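Local coordinates for hypothetical protein PP5205 (Pseudomonas putida, PDB 2G2X) that is of unknown function but carries an EVE domain of the PUA clan and may bind RNA or modified nucleic acid, at residues L13-E16 and A17-R20. Residues are numbered along the deposited sequence; the frame is centred on the assembly and turned at random.
Sequences LSIE and ALAR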
loop_
_atom_site.group_PDB
_atom_site.type_symbol
_atom_site.label_atom_id
_atom_site.label_comp_id
_atom_site.label_asym_id
_atom_site.label_seq_id
_atom_site.Cartn_x
_atom_site.Cartn_y
_atom_site.Cartn_z
ATOM N N LEU A 13 4.323 1.978 10.009
ATOM C CA LEU A 13 2.977 2.527 9.838
ATOM C C LEU A 13 1.936 1.400 9.794
ATOM O O LEU A 13 1.882 0.625 8.837
ATOM C CB LEU A 13 2.895 3.359 8.554
ATOM C CG LEU A 13 1.524 3.971 8.235
ATOM C CD1 LEU A 13 1.093 4.911 9.353
ATOM C CD2 LEU A 13 1.589 4.720 6.913
ATOM N N SER A 14 1.119 1.311 10.837
ATOM C CA SER A 14 0.083 0.282 10.922
ATOM C C SER A 14 -1.263 0.910 10.585
ATOM O O SER A 14 -1.379 2.134 10.509
ATOM C CB SER A 14 0.021 -0.293 12.335
ATOM O OG SER A 14 -0.481 0.677 13.239
ATOM N N ILE A 15 -2.279 0.076 10.389
ATOM C CA ILE A 15 -3.601 0.593 10.069
ATOM C C ILE A 15 -4.121 1.370 11.281
ATOM O O ILE A 15 -4.809 2.381 11.127
ATOM C CB ILE A 15 -4.585 -0.553 9.682
ATOM C CG1 ILE A 15 -5.938 0.036 9.268
ATOM C CG2 ILE A 15 -4.751 -1.534 10.838
ATOM C CD1 ILE A 15 -5.886 0.859 8.003
ATOM N N GLU A 16 -3.768 0.900 12.479
ATOM C CA GLU A 16 -4.161 1.552 13.731
ATOM C C GLU A 16 -3.552 2.952 13.819
ATOM O O GLU A 16 -4.226 3.918 14.183
ATOM C CB GLU A 16 -3.675 0.753 14.949
ATOM C CG GLU A 16 -4.343 -0.597 15.202
ATOM C CD GLU A 16 -3.838 -1.697 14.283
ATOM O OE1 GLU A 16 -2.688 -1.595 13.806
ATOM O OE2 GLU A 16 -4.587 -2.674 14.053
ATOM N N ALA A 17 -2.265 3.051 13.500
ATOM C CA ALA A 17 -1.564 4.328 13.547
ATOM C C ALA A 17 -2.163 5.309 12.541
ATOM O O ALA A 17 -2.223 6.512 12.799
ATOM C CB ALA A 17 -0.078 4.119 13.263
ATOM N N LEU A 18 -2.598 4.801 11.393
ATOM C CA LEU A 18 -3.201 5.672 10.388
ATOM C C LEU A 18 -4.526 6.214 10.930
ATOM O O LEU A 18 -4.878 7.370 10.701
ATOM C CB LEU A 18 -3.431 4.906 9.081
ATOM C CG LEU A 18 -4.099 5.683 7.945
ATOM C CD1 LEU A 18 -3.285 6.938 7.625
ATOM C CD2 LEU A 18 -4.211 4.795 6.715
ATOM N N ALA A 19 -5.256 5.379 11.660
ATOM C CA ALA A 19 -6.523 5.806 12.240
ATOM C C ALA A 19 -6.266 6.944 13.230
ATOM O O ALA A 19 -7.035 7.899 13.303
ATOM C CB ALA A 19 -7.205 4.632 12.943
ATOM N N ARG A 20 -5.173 6.849 13.978
ATOM C CA ARG A 20 -4.833 7.885 14.955
ATOM C C ARG A 20 -4.309 9.173 14.307
ATOM O O ARG A 20 -4.602 10.270 14.774
ATOM C CB ARG A 20 -3.794 7.358 15.956
ATOM C CG ARG A 20 -4.257 6.161 16.780
ATOM C CD ARG A 20 -3.342 5.917 17.982
ATOM N NE ARG A 20 -1.980 5.558 17.596
ATOM C CZ ARG A 20 -1.592 4.335 17.238
ATOM N NH1 ARG A 20 -2.464 3.335 17.216
ATOM N NH2 ARG A 20 -0.327 4.113 16.895
HETATM O O HOH W 1 0.713 1.145 16.084
#
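S14 is the N-cap of helix 15-21: its hydroxyl accepts the backbone N-H of A17. OG lies 3.0 Å from A17 N, and the bond is fairly straight at 161°. With chi1 at 69°, OG sits between the backbone N and carbonyl carbon of S14 and turns back over the helix start. A17 CB rests 3.5 Å from the same oxygen. A weak, unsettled bond may also join S14 OG to E16 OE1 within the turn. A water bridges S14 OG to R20 NH2, reaching the guanidinium at its edge and in its plane. R20 bends at chi3 (-64°), which folds the guanidinium back along the helix. Toward its rim, one face lies over E16 O and A17 CA, and NH1 comes 3.6 Å from E16 CB. Without the hydroxyl, as with an alanine here, A17 N is likely to lose its capping partner and the water one of its anchors. Backbone bonds from L18 to S14, A19 to I15 and R20 to E16 wind the turn. On the inner side I15 CD1 meets L18 CD2 at 4.5 Å. Both side chains pack on F49 of strand 46-51 and on strands 58-71 and 95-110, seating the helix against the sheet.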